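Local coordinates for protein snaclec rhodocytin subunit alpha (Agkistrodon rhodostoma, PDB 3BX4) that elicits platelet aggregation by binding the receptor CLEC1B (CLEC2), which triggers signalling through the tyrosine kinase Syk, at residues E28-C33 and G39-S44; N48-F53 and V130-P135; C106-K111 and K117-Y122. All coordinates share one frame; numbering follows the deposited sequence. Where two conformers were deposited one is given.

Contact 1: E28-C33 and G39-S44; sequences EAEKFC and GAHLAS
Glu30 reaches His41 and Leu42 by starting with CG anti to the backbone N (chi1 175°) and then bending at chi2 (72°), a course that carries its carboxylate off the first helix of the C-type lectin fold to the short strand 41-42. Each oxygen takes a different donor. Glu30 OE2 accepts the N-H of His41 ND1 at 2.7 Å through its syn lone pair, with the donor's angle at 163°; it sits at the edge of the ring, in its plane, and carboxylate and imidazole are nearly coplanar. Glu30 OE1 takes the backbone N-H of Leu42 N at 2.8 Å, again from the syn side but tilted out of the carboxylate plane. Held through both oxygens, the carboxylate has its rotation fixed. A polar side chain of another protein's chain in the assembly also bonds to OE1. The carboxylate probably favours a proton on ND1 of His41, and its charge may polarise the ring.

Beside these polar bonds the packing turns apolar. The CD2 methyl of Leu42 touches both Ala29 CB and Cys33 SG. Cys33 CB rests on the backbone of His41, and its sulfur goes on to the disulfide with Cys131 of strand 127-133, so helix 26-34 is tied covalently to the sheet that strand 41-42 joins. Near the end of helix 26-34 Ala40 N makes only a weak, bent bond of 3.0 Å to Cys33 O, and Ala40 CB lies 3.2 Å from Cys33 O as well.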
# COMPACT_ATOMS: atom_id res chain seq x y z
N GLU C 28 10.14 0.68 -2.22
CA GLU C 28 11.55 0.72 -1.89
C GLU C 28 12.29 1.90 -2.54
O GLU C 28 13.22 2.45 -1.97
CB GLU C 28 12.26 -0.59 -2.33
CG GLU C 28 11.85 -1.74 -1.43
CD GLU C 28 11.35 -1.27 -0.10
OE1 GLU C 28 12.19 -0.76 0.67
OE2 GLU C 28 10.13 -1.40 0.18
N ALA C 29 11.86 2.25 -3.75
CA ALA C 29 12.47 3.34 -4.47
C ALA C 29 12.15 4.65 -3.75
O ALA C 29 13.08 5.43 -3.49
CB ALA C 29 11.93 3.38 -5.89
N GLU C 30 10.90 4.83 -3.40
CA GLU C 30 10.51 6.06 -2.62
C GLU C 30 11.29 6.11 -1.31
O GLU C 30 11.80 7.17 -0.94
CB GLU C 30 8.98 6.09 -2.38
CG GLU C 30 8.50 7.26 -1.46
CD GLU C 30 8.58 8.63 -2.10
OE1 GLU C 30 8.79 8.80 -3.33
OE2 GLU C 30 8.38 9.59 -1.30
N LYS C 31 11.38 5.00 -0.59
CA LYS C 31 12.21 4.93 0.66
C LYS C 31 13.67 5.30 0.44
O LYS C 31 14.32 6.01 1.19
CB LYS C 31 12.14 3.52 1.35
CG LYS C 31 10.78 3.17 1.90
CD LYS C 31 10.83 2.17 3.02
CE LYS C 31 11.65 0.99 2.79
NZ LYS C 31 11.16 -0.09 3.79
N PHE C 32 14.27 4.77 -0.64
CA PHE C 32 15.61 5.11 -0.97
C PHE C 32 15.80 6.59 -1.28
O PHE C 32 16.71 7.17 -0.79
CB PHE C 32 16.07 4.23 -2.17
CG PHE C 32 17.44 4.52 -2.65
CD1 PHE C 32 18.53 3.74 -2.21
CD2 PHE C 32 17.67 5.51 -3.61
CE1 PHE C 32 19.81 3.99 -2.69
CE2 PHE C 32 18.95 5.80 -4.09
CZ PHE C 32 20.04 4.99 -3.63
N CYS C 33 14.84 7.21 -1.99
CA CYS C 33 14.97 8.60 -2.26
C CYS C 33 14.89 9.40 -0.95
O CYS C 33 15.66 10.36 -0.83
CB CYS C 33 13.84 9.03 -3.16
SG CYS C 33 13.94 8.40 -4.89
N GLY C 39 16.40 14.48 2.02
CA GLY C 39 15.09 13.85 1.93
C GLY C 39 14.55 14.11 0.54
O GLY C 39 13.91 15.15 0.30
N ALA C 40 14.93 13.25 -0.41
CA ALA C 40 14.34 13.35 -1.77
C ALA C 40 13.04 12.52 -1.88
O ALA C 40 12.67 11.82 -0.94
CB ALA C 40 15.44 12.89 -2.81
N HIS C 41 12.40 12.51 -3.03
CA HIS C 41 11.27 11.66 -3.28
C HIS C 41 11.37 11.19 -4.68
O HIS C 41 12.10 11.77 -5.47
CB HIS C 41 9.97 12.48 -3.32
CG HIS C 41 9.56 12.99 -1.95
ND1 HIS C 41 8.83 12.21 -1.08
CD2 HIS C 41 9.78 14.17 -1.31
CE1 HIS C 41 8.62 12.89 0.04
NE2 HIS C 41 9.21 14.07 -0.06
N LEU C 42 10.61 10.17 -5.02
CA LEU C 42 10.44 9.82 -6.46
C LEU C 42 10.01 11.05 -7.22
O LEU C 42 9.20 11.88 -6.68
CB LEU C 42 9.43 8.71 -6.69
CG LEU C 42 9.97 7.32 -6.30
CD1 LEU C 42 8.85 6.33 -6.35
CD2 LEU C 42 11.21 6.96 -7.30
N ALA C 43 10.51 11.25 -8.41
CA ALA C 43 10.28 12.55 -9.13
C ALA C 43 8.81 12.83 -9.43
O ALA C 43 8.08 12.00 -9.95
CB ALA C 43 11.13 12.60 -10.45
N SER C 44 8.38 14.07 -9.10
CA SER C 44 7.15 14.62 -9.66
C SER C 44 7.51 15.35 -10.98
O SER C 44 8.65 15.82 -11.13
CB SER C 44 6.48 15.58 -8.67
OG SER C 44 7.43 16.41 -8.04

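Contact 2: N48-F53 and V130-P135; sequences NGEADF and VCKLLP
Glu50 and Lys132 meet through their charged ends, 2.8 Å between Glu50 OE1 and Lys132 NZ, in a salt bridge that spans the gap between helix 48-59 and the C-terminal strand 127-133 of the C-type lectin domain. The backbones stay far apart, Glu50 CA lying 11.0 Å from Lys132 CA, and both side chains run extended to cover the distance: each leaves with CG anti to its own N (chi1 -174° in Glu50, 167° in Lys132) and continues extended, the two crossing at about a right angle. The ammonium meets OE1 through the syn lone pair, on the side of the other oxygen, and Lys132 CE follows at 3.2 Å from Glu50 OE1. Glu50 OE2 is farther off, 3.5 Å from Lys132 NZ.

The polar ends have partners beyond this pair. OE1 of Glu50 also shares a hydrogen bond with the hydroxyl of Tyr17, from strand 15-21, and OE2 takes the backbone N-H of Glu46, so both carboxylate oxygens are engaged. Lys132 NZ is shared among three oxygens: Glu50 OE1, the carboxylate of Glu46 in a second salt bridge and, in the conformer modelled here, the hydroxyl of Ser44. The loop that leads from strand 41-42 into the helix is thereby gathered round the same ammonium.

Both residues are buried, and each has compensating groups at its charged end. Two carboxylates beside one ammonium would be expected to keep Lys132 protonated, while the lysine, the Tyr17 hydroxyl and the Glu46 amide together probably stabilise the negative charge of Glu50 in the interior of the fold.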
# COMPACT_ATOMS: atom_id res chain seq x y z
N ASN C 48 5.99 20.54 -19.15
CA ASN C 48 6.61 19.97 -20.35
C ASN C 48 8.10 20.03 -20.30
O ASN C 48 8.79 19.04 -20.71
CB ASN C 48 6.04 20.60 -21.64
CG ASN C 48 4.62 20.15 -21.93
OD1 ASN C 48 4.28 18.96 -21.90
ND2 ASN C 48 3.77 21.11 -22.21
N GLY C 49 8.65 21.14 -19.76
CA GLY C 49 10.14 21.25 -19.74
C GLY C 49 10.69 20.21 -18.76
O GLY C 49 11.75 19.67 -19.00
N GLU C 50 9.99 19.95 -17.68
CA GLU C 50 10.51 18.96 -16.69
C GLU C 50 10.36 17.54 -17.24
O GLU C 50 11.25 16.70 -17.03
CB GLU C 50 9.80 19.12 -15.36
CG GLU C 50 10.42 18.19 -14.25
CD GLU C 50 9.88 18.51 -12.88
OE1 GLU C 50 10.61 18.26 -11.88
OE2 GLU C 50 8.71 19.00 -12.77
N ALA C 51 9.27 17.30 -17.95
CA ALA C 51 9.11 15.99 -18.66
C ALA C 51 10.28 15.79 -19.61
O ALA C 51 10.91 14.68 -19.67
CB ALA C 51 7.76 15.94 -19.38
N ASP C 52 10.62 16.84 -20.40
CA ASP C 52 11.76 16.74 -21.33
C ASP C 52 13.05 16.42 -20.59
O ASP C 52 13.88 15.62 -21.04
CB ASP C 52 11.99 18.05 -22.10
CG ASP C 52 10.93 18.34 -23.16
OD1 ASP C 52 10.09 17.46 -23.51
OD2 ASP C 52 10.96 19.54 -23.67
N PHE C 53 13.23 17.09 -19.45
CA PHE C 53 14.45 17.00 -18.70
C PHE C 53 14.58 15.56 -18.17
O PHE C 53 15.65 14.95 -18.31
CB PHE C 53 14.49 17.97 -17.50
CG PHE C 53 15.69 17.74 -16.65
CD1 PHE C 53 16.96 18.18 -17.07
CD2 PHE C 53 15.60 16.98 -15.45
CE1 PHE C 53 18.12 17.95 -16.30
CE2 PHE C 53 16.84 16.70 -14.71
CZ PHE C 53 18.04 17.23 -15.13
N VAL C 130 13.71 7.53 -10.59
CA VAL C 130 14.46 8.74 -10.61
C VAL C 130 14.01 9.52 -9.31
O VAL C 130 12.79 9.50 -9.05
CB VAL C 130 14.03 9.66 -11.84
CG1 VAL C 130 14.69 11.01 -11.72
CG2 VAL C 130 14.46 8.94 -13.19
N CYS C 131 15.00 10.03 -8.56
CA CYS C 131 14.75 10.87 -7.31
C CYS C 131 14.83 12.33 -7.72
O CYS C 131 15.56 12.74 -8.60
CB CYS C 131 15.78 10.65 -6.17
SG CYS C 131 15.79 8.87 -5.62
N LYS C 132 14.05 13.14 -7.00
CA LYS C 132 13.99 14.63 -7.23
C LYS C 132 14.14 15.18 -5.82
O LYS C 132 13.47 14.70 -4.89
CB LYS C 132 12.64 15.02 -7.86
CG LYS C 132 12.29 16.56 -7.86
CD LYS C 132 11.04 16.71 -8.64
CE LYS C 132 10.54 18.22 -8.65
NZ LYS C 132 9.27 18.31 -9.37
N LEU C 133 14.99 16.19 -5.69
CA LEU C 133 15.28 16.83 -4.41
C LEU C 133 15.16 18.37 -4.50
O LEU C 133 15.53 18.95 -5.48
CB LEU C 133 16.73 16.47 -4.07
CG LEU C 133 17.43 17.08 -2.92
CD1 LEU C 133 16.77 16.41 -1.66
CD2 LEU C 133 18.94 16.82 -2.95
N LEU C 134 14.63 19.00 -3.44
CA LEU C 134 14.75 20.45 -3.28
C LEU C 134 15.81 20.64 -2.20
O LEU C 134 15.57 20.27 -1.03
CB LEU C 134 13.40 21.04 -2.85
CG LEU C 134 13.48 22.56 -2.64
CD1 LEU C 134 13.62 23.25 -4.01
CD2 LEU C 134 12.19 22.95 -1.89
N PRO C 135 17.01 21.07 -2.60
CA PRO C 135 18.15 21.13 -1.71
C PRO C 135 17.99 22.21 -0.64
O PRO C 135 17.35 23.24 -0.91
CB PRO C 135 19.35 21.37 -2.65
CG PRO C 135 18.81 21.91 -3.92
CD PRO C 135 17.34 21.49 -3.99

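Contact 3: C106-K111 and K117-Y122; sequences CGALEK and KWVNYY
Ala108 and Val119 pair across a beta hairpin of the C-type lectin fold, strands 106-110 and 118-121 running antiparallel with a strong twist between them (129° between their directions). This is the tight part. As a hydrogen-bonded pair they exchange two bonds, Ala108 N to Val119 O at 2.9 Å and Val119 N to Ala108 O at 3.0 Å; farther on, Tyr121 N reaches Cys106 O at 2.7 Å, nearly straight along the carbonyl, while Cys106 SG forms a disulfide with Cys123 just past the second strand. Between them Gly107 faces Asn120 as a non-hydrogen-bonded pair, their CA atoms only 4.5 Å apart, each CA-H turned to a carbonyl of the other strand.

On the face of Leu109 and Trp118 the side chains lie alongside, pointing the same way: Leu109 CD2 touches the indole edge at Trp118 CD1, while Val54 and Ile58 of helix 48-59 pack on the leucine. Aromatic rings of another protein's chain meet Trp118 edge-to-face.

Toward the turn direct pairing gives way to a water bridge on the more exposed side. The water accepts the Glu110 N-H and donates to Lys117 O. Glu110 puts CG in the crowded position between its N and carbonyl carbon (chi1 78°), then extends across Val119 at about a right angle. Glu110 OE1, hydrogen-bonded to the Thr113 hydroxyl, lies in van der Waals contact 3.3 Å from Val119 CG1.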
# COMPACT_ATOMS: atom_id res chain seq x y z
N CYS C 106 0.80 2.26 -9.24
CA CYS C 106 2.04 3.05 -9.27
C CYS C 106 2.36 3.58 -10.67
O CYS C 106 2.14 2.86 -11.66
CB CYS C 106 3.26 2.25 -8.74
SG CYS C 106 3.11 1.87 -7.01
N GLY C 107 2.89 4.81 -10.77
CA GLY C 107 3.22 5.36 -12.07
C GLY C 107 4.71 5.23 -12.51
O GLY C 107 5.63 5.33 -11.70
N ALA C 108 4.91 5.12 -13.81
CA ALA C 108 6.25 4.92 -14.36
C ALA C 108 6.38 5.63 -15.71
O ALA C 108 5.33 5.90 -16.37
CB ALA C 108 6.46 3.39 -14.53
N LEU C 109 7.63 5.83 -16.14
CA LEU C 109 7.94 6.23 -17.50
C LEU C 109 8.31 4.95 -18.22
O LEU C 109 8.82 4.03 -17.58
CB LEU C 109 9.10 7.23 -17.54
CG LEU C 109 8.70 8.55 -16.82
CD1 LEU C 109 9.90 9.45 -16.64
CD2 LEU C 109 7.52 9.22 -17.60
N GLU C 110 8.04 4.88 -19.51
CA GLU C 110 8.32 3.61 -20.18
C GLU C 110 9.17 3.75 -21.44
O GLU C 110 9.04 4.73 -22.17
CB GLU C 110 6.98 2.91 -20.46
CG GLU C 110 6.34 3.48 -21.59
CD GLU C 110 5.10 2.73 -22.10
OE1 GLU C 110 4.25 3.46 -22.66
OE2 GLU C 110 4.96 1.50 -21.95
N LYS C 111 10.11 2.81 -21.65
CA LYS C 111 11.00 2.89 -22.80
C LYS C 111 10.26 2.95 -24.13
O LYS C 111 10.70 3.66 -25.05
CB LYS C 111 11.91 1.65 -22.76
CG LYS C 111 13.07 1.64 -23.76
CD LYS C 111 13.77 0.29 -23.72
CE LYS C 111 15.09 0.32 -24.48
NZ LYS C 111 15.53 -1.09 -24.75
N LYS C 117 5.50 9.74 -21.73
CA LYS C 117 4.16 9.57 -21.24
C LYS C 117 4.13 8.69 -19.98
O LYS C 117 4.92 7.73 -19.85
CB LYS C 117 3.29 8.99 -22.33
CG LYS C 117 3.15 9.96 -23.54
CD LYS C 117 2.20 11.11 -23.27
CE LYS C 117 1.43 11.47 -24.54
NZ LYS C 117 0.21 12.27 -24.24
N TRP C 118 3.28 9.08 -19.03
CA TRP C 118 3.06 8.29 -17.85
C TRP C 118 2.22 7.04 -18.14
O TRP C 118 1.24 7.07 -18.88
CB TRP C 118 2.36 9.10 -16.79
CG TRP C 118 2.98 10.45 -16.54
CD1 TRP C 118 4.27 10.88 -16.80
CD2 TRP C 118 2.32 11.54 -15.89
NE1 TRP C 118 4.43 12.18 -16.35
CE2 TRP C 118 3.26 12.61 -15.80
CE3 TRP C 118 1.05 11.70 -15.36
CZ2 TRP C 118 2.94 13.84 -15.23
CZ3 TRP C 118 0.71 12.94 -14.83
CH2 TRP C 118 1.66 13.98 -14.75
N VAL C 119 2.59 5.93 -17.49
CA VAL C 119 1.78 4.72 -17.54
C VAL C 119 1.65 4.20 -16.08
O VAL C 119 2.48 4.53 -15.27
CB VAL C 119 2.43 3.63 -18.45
CG1 VAL C 119 2.62 4.17 -19.89
CG2 VAL C 119 3.77 3.16 -17.93
N ASN C 120 0.61 3.42 -15.77
CA ASN C 120 0.52 2.77 -14.48
C ASN C 120 1.08 1.36 -14.60
O ASN C 120 0.96 0.71 -15.67
CB ASN C 120 -0.89 2.83 -13.84
CG ASN C 120 -1.95 2.06 -14.61
OD1 ASN C 120 -2.13 2.25 -15.82
ND2 ASN C 120 -2.66 1.18 -13.90
N TYR C 121 1.71 0.90 -13.54
CA TYR C 121 2.29 -0.48 -13.64
C TYR C 121 2.28 -1.11 -12.26
O TYR C 121 1.86 -0.54 -11.28
CB TYR C 121 3.70 -0.44 -14.25
CG TYR C 121 4.06 -1.70 -15.04
CD1 TYR C 121 5.19 -2.45 -14.73
CD2 TYR C 121 3.22 -2.17 -16.08
CE1 TYR C 121 5.49 -3.67 -15.45
CE2 TYR C 121 3.53 -3.40 -16.82
CZ TYR C 121 4.68 -4.07 -16.50
OH TYR C 121 4.96 -5.26 -17.17
N TYR C 122 2.84 -2.31 -12.16
CA TYR C 122 2.69 -3.10 -10.98
C TYR C 122 3.70 -2.68 -9.89
O TYR C 122 4.89 -2.87 -10.02
CB TYR C 122 3.02 -4.55 -11.43
CG TYR C 122 1.98 -5.04 -12.41
CD1 TYR C 122 2.22 -5.07 -13.79
CD2 TYR C 122 0.71 -5.40 -11.94
CE1 TYR C 122 1.23 -5.53 -14.71
CE2 TYR C 122 -0.24 -5.86 -12.80
CZ TYR C 122 0.01 -5.93 -14.17
OH TYR C 122 -1.02 -6.33 -14.98
O HOH W 1 6.96 6.87 -21.23

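Following the chain from the N terminus, contact 1 closes first: helix 26-34 turns back through a short loop onto strand 41-42. The chain then enters helix 48-59, which begins the long loop that contact 2 closes when strand 127-133 arrives near the C terminus. Contact 3, a local hairpin, is nested inside that loop and shares the sheet with the other two contacts. Contacts 1 and 2 are in series along the chain yet touch in space, through the Cys33-Cys131 disulfide and strand pairing of 41-42 with 127-133. Contact 3 lies about 16 Å from either, centre to centre, and strand 69-76 links its hairpin to strand 127-133.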